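PDB 4LGO: VompD from Bartonella quintana, which is a trimeric autotransporter adhesin of the outer membrane, whose N-terminal domain 1 probably helps present the adhesive surface to host targets. Local coordinates for the interface of chains A and B. Coordinates in Å, arbitrary orientation; residue numbers count along the deposited sequence, not the author numbering. Chains: chain A/B, VompD.

Contact 1: the interface of chains A and B. Residues chain A 42-43, 54; chain B 66-68.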
loop_
_atom_site.group_PDB
_atom_site.type_symbol
_atom_site.label_atom_id
_atom_site.label_comp_id
_atom_site.label_asym_id
_atom_site.label_seq_id
_atom_site.Cartn_x
_atom_site.Cartn_y
_atom_site.Cartn_z
ATOM N N GLY A 42 4.542 -6.610 -18.780
ATOM C CA GLY A 42 4.469 -5.834 -17.544
ATOM C C GLY A 42 5.492 -4.725 -17.633
ATOM O O GLY A 42 6.655 -4.988 -17.914
ATOM N N VAL A 43 5.070 -3.503 -17.362
ATOM C CA VAL A 43 5.925 -2.336 -17.422
ATOM C C VAL A 43 6.805 -2.253 -16.180
ATOM O O VAL A 43 6.341 -2.454 -15.069
ATOM C CB VAL A 43 5.062 -1.057 -17.525
ATOM C CG1 VAL A 43 5.919 0.218 -17.501
ATOM C CG2 VAL A 43 4.203 -1.113 -18.777
ATOM N N ASN A 54 5.226 -4.043 -11.671
ATOM C CA ASN A 54 4.178 -4.104 -10.690
ATOM C C ASN A 54 3.140 -5.168 -10.983
ATOM O O ASN A 54 2.668 -5.802 -10.046
ATOM C CB ASN A 54 3.445 -2.762 -10.569
ATOM C CG ASN A 54 4.203 -1.732 -9.781
ATOM O OD1 ASN A 54 4.980 -2.054 -8.901
ATOM N ND2 ASN A 54 3.991 -0.454 -10.118
ATOM N N LYS B 66 0.417 -3.311 -22.728
ATOM C CA LYS B 66 1.219 -3.023 -21.555
ATOM C C LYS B 66 0.359 -2.883 -20.302
ATOM O O LYS B 66 -0.598 -2.109 -20.292
ATOM C CB LYS B 66 1.989 -1.708 -21.764
ATOM C CG LYS B 66 2.926 -1.726 -22.979
ATOM C CD LYS B 66 3.448 -0.359 -23.398
ATOM C CE LYS B 66 4.302 0.280 -22.354
ATOM N NZ LYS B 66 4.939 1.531 -22.874
ATOM N N PHE B 67 0.786 -3.538 -19.226
ATOM C CA PHE B 67 0.066 -3.544 -17.960
ATOM C C PHE B 67 0.917 -2.972 -16.838
ATOM O O PHE B 67 2.055 -3.372 -16.654
ATOM C CB PHE B 67 -0.314 -4.978 -17.567
ATOM C CG PHE B 67 -1.346 -5.636 -18.453
ATOM C CD1 PHE B 67 -0.984 -6.257 -19.653
ATOM C CD2 PHE B 67 -2.694 -5.672 -18.068
ATOM C CE1 PHE B 67 -1.950 -6.855 -20.475
ATOM C CE2 PHE B 67 -3.652 -6.293 -18.864
ATOM C CZ PHE B 67 -3.280 -6.895 -20.067
ATOM N N ASP B 68 0.337 -2.054 -16.077
ATOM C CA ASP B 68 0.981 -1.461 -14.922
ATOM C C ASP B 68 -0.110 -1.107 -13.904
ATOM O O ASP B 68 -1.306 -1.297 -14.147
ATOM C CB ASP B 68 1.741 -0.195 -15.324
ATOM C CG ASP B 68 2.852 0.197 -14.335
ATOM O OD1 ASP B 68 3.008 -0.280 -13.187
ATOM O OD2 ASP B 68 3.574 1.094 -14.733
HETATM O O HOH W 1 3.751 -3.705 -14.478
HETATM O O HOH W 2 5.439 -1.405 -12.757
#
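The carboxylate oxygen OD1 of B:Asp68 is gripped by a side-chain amide of chain A and by a bridging water. A:Asn54 ND2 gives it a hydrogen bond of 3.2 Å, bent to 144° at the hydrogen. The donor comes in nearly end-on to the C-O bond, but the oxygen lies tilted from the plane of the amide, and amide and carboxylate are turned 42° against each other. Water 2 holds the same OD1 at 2.7 Å and reaches back to A:Asn54 N and to A:Val43 O, tying side chain and backbone of A:Asn54 to one acid. With CG of B:Asp68 anti to its backbone N (chi1 -158°), the carboxylate turns toward chain A and A:Val43 and A:Asn54 both meet it.

Alongside, A:Val43 N donates to B:Phe67 O at 3.1 Å, part of the parallel bridge that pairs A:Gly42, the end of strand 37-42, with strand 65-69 of chain B. The same carbonyl takes water 1 at 2.8 Å, and that water also contacts A:Val43 O, so both ends of the A:Val43 backbone are linked to B:Phe67. This short bridge links two chains of the trimeric adhesin, strand end to strand.

The branches of A:Val43 split between its neighbours. CB and CG1 lie flank-on against the acid of B:Asp68, A:Val43 CG1 being 3.7 Å from B:Asp68 OD2, and the two side chains cross at about a right angle. CG2 packs on the aliphatic stem of B:Lys66, which bends at its third torsion and brings CE back over the methyl; both B:Lys66 CB and CE lie 3.8 Å from A:Val43 CG2.

Contact 2: the interface of chains A and B. Residues chain A 90, 92, 96-98, 104-105; chain B 98-99, 102-103.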
loop_
_atom_site.group_PDB
_atom_site.type_symbol
_atom_site.label_atom_id
_atom_site.label_comp_id
_atom_site.label_asym_id
_atom_site.label_seq_id
_atom_site.Cartn_x
_atom_site.Cartn_y
_atom_site.Cartn_z
ATOM N N PHE A 90 2.683 8.504 6.041
ATOM C CA PHE A 90 1.450 7.850 6.431
ATOM C C PHE A 90 0.518 8.856 7.097
ATOM O O PHE A 90 0.855 9.418 8.143
ATOM C CB PHE A 90 1.803 6.697 7.392
ATOM C CG PHE A 90 2.858 5.778 6.832
ATOM C CD1 PHE A 90 2.526 4.802 5.879
ATOM C CD2 PHE A 90 4.191 5.936 7.176
ATOM C CE1 PHE A 90 3.513 4.021 5.335
ATOM C CE2 PHE A 90 5.185 5.141 6.638
ATOM C CZ PHE A 90 4.841 4.175 5.711
ATOM N N ILE A 92 -3.572 9.933 8.256
ATOM C CA ILE A 92 -5.007 9.769 8.407
ATOM C C ILE A 92 -5.634 11.135 8.183
ATOM O O ILE A 92 -5.320 12.085 8.915
ATOM C CB ILE A 92 -5.362 9.286 9.816
ATOM C CG1 ILE A 92 -4.491 8.083 10.208
ATOM C CG2 ILE A 92 -6.847 8.978 9.912
ATOM C CD1 ILE A 92 -5.074 6.739 10.003
ATOM N N PRO A 96 -4.109 11.738 13.050
ATOM C CA PRO A 96 -2.654 11.761 13.211
ATOM C C PRO A 96 -1.917 11.467 11.903
ATOM O O PRO A 96 -2.520 10.985 10.923
ATOM C CB PRO A 96 -2.377 10.636 14.213
ATOM C CG PRO A 96 -3.716 10.131 14.643
ATOM C CD PRO A 96 -4.708 10.539 13.653
ATOM N N ASN A 97 -0.624 11.774 11.885
ATOM C CA ASN A 97 0.223 11.374 10.780
ATOM C C ASN A 97 1.622 11.001 11.228
ATOM O O ASN A 97 2.037 11.356 12.318
ATOM C CB ASN A 97 0.219 12.436 9.670
ATOM C CG ASN A 97 0.941 13.700 10.047
ATOM O OD1 ASN A 97 2.136 13.688 10.332
ATOM N ND2 ASN A 97 0.224 14.833 9.993
ATOM N N MET A 98 2.306 10.237 10.381
ATOM C CA MET A 98 3.703 9.926 10.567
ATOM C C MET A 98 4.337 10.189 9.216
ATOM O O MET A 98 4.193 9.379 8.304
ATOM C CB MET A 98 3.914 8.462 10.990
ATOM C CG MET A 98 5.392 8.159 11.130
ATOM S SD MET A 98 5.702 6.484 11.722
ATOM C CE MET A 98 5.212 5.579 10.298
ATOM N N ASN A 104 2.732 13.612 14.015
ATOM C CA ASN A 104 1.693 14.501 14.526
ATOM C C ASN A 104 0.644 13.612 15.146
ATOM O O ASN A 104 0.009 12.809 14.465
ATOM C CB ASN A 104 1.102 15.332 13.389
ATOM C CG ASN A 104 0.109 16.373 13.845
ATOM O OD1 ASN A 104 -0.565 16.230 14.876
ATOM N ND2 ASN A 104 -0.016 17.451 13.049
ATOM N N ALA A 105 0.467 13.742 16.463
ATOM C CA ALA A 105 -0.404 12.868 17.209
ATOM C C ALA A 105 -1.889 13.274 17.075
ATOM O O ALA A 105 -2.766 12.625 17.623
ATOM C CB ALA A 105 0.067 12.788 18.664
ATOM N N MET B 98 -1.875 3.460 14.431
ATOM C CA MET B 98 -2.283 4.853 14.293
ATOM C C MET B 98 -3.661 4.856 13.652
ATOM O O MET B 98 -3.812 4.394 12.501
ATOM C CB MET B 98 -1.265 5.608 13.427
ATOM C CG MET B 98 -1.496 7.088 13.257
ATOM S SD MET B 98 -0.101 7.978 12.521
ATOM C CE MET B 98 0.032 7.204 10.891
ATOM N N THR B 99 -4.647 5.369 14.383
ATOM C CA THR B 99 -6.043 5.439 13.910
ATOM C C THR B 99 -6.595 6.840 14.132
ATOM O O THR B 99 -5.888 7.684 14.663
ATOM C CB THR B 99 -6.931 4.418 14.663
ATOM O OG1 THR B 99 -7.041 4.803 16.034
ATOM C CG2 THR B 99 -6.313 3.019 14.604
ATOM N N GLY B 102 -6.077 8.148 17.529
ATOM C CA GLY B 102 -4.728 8.504 17.916
ATOM C C GLY B 102 -3.727 7.365 17.735
ATOM O O GLY B 102 -3.977 6.373 17.033
ATOM N N ILE B 103 -2.579 7.538 18.369
ATOM C CA ILE B 103 -1.453 6.605 18.275
ATOM C C ILE B 103 -1.329 5.736 19.521
ATOM O O ILE B 103 -1.391 6.229 20.659
ATOM C CB ILE B 103 -0.141 7.386 18.056
ATOM C CG1 ILE B 103 -0.186 8.098 16.702
ATOM C CG2 ILE B 103 1.063 6.450 18.067
ATOM C CD1 ILE B 103 0.892 9.157 16.497
HETATM O O HOH W 3 -2.161 10.248 19.118
#
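Two chains of the trimer pack here mainly through apolar groups, with a side chain of chain B reaching across strands of chain A; the contact helps hold the subunits together along the rod. B:Met98 buries more surface here than any other residue of the patch. CG is anti to the backbone N (chi1 -176°) and the chain runs extended as far as the sulfur, which carries the thioether over to A:Asn97; a bend at the last torsion then turns the methyl toward strand 89-92.

Each part of this side chain meets a different neighbour. B:Met98 CG lies 3.8 Å from A:Pro96 CB, on the proline ring. B:Met98 SD rests against the backbone of A:Asn97, 3.8 Å from A:Asn97 CA. The tip, B:Met98 CE, lies against the neighbouring strands 89-92 and 97-99, 3.6 Å from A:Phe90 O and 4.1 Å from A:Met98 CB. The two copies of Met98 therefore meet asymmetrically, methyl end of one against the CB of the other. A:Ile92 CD1 touches B:Met98 O, 3.7 Å away.

A:Pro96 lays one side of its ring on chain B, over B:Met98, the carbonyl of B:Thr99 and B:Gly102 at the start of strand 102-106; A:Pro96 CG is 3.8 Å from B:Gly102 CA. Next to it B:Ile103 extends CD1 to A:Ala105 CA at 4.0 Å. No direct polar bond crosses this patch, but water 3 spans it, accepting from B:Ile103 N at 2.8 Å and contacting A:Ala105 O.

By packing a methionine against a proline across the chains, the site probably helps hold the adhesin subunits in register.

Contact 1 and contact 2 lie about 33 Å apart between the same two chains and share no residue or strand. Contact 1 joins the end of strand 37-42 to strand 65-69 in the N-terminal half, whereas contact 2 uses strands 89-92, 97-99 and 102-106 nearer the C-terminal helix 125-134. The former is chiefly polar and hydrated, with paired backbones; the latter is chiefly apolar, with a bridging water. Since the deposited assembly holds three copies, matching seams would recur between subunits, and the spacing of the two sites suggests that the trimer is fastened at separate levels along its length.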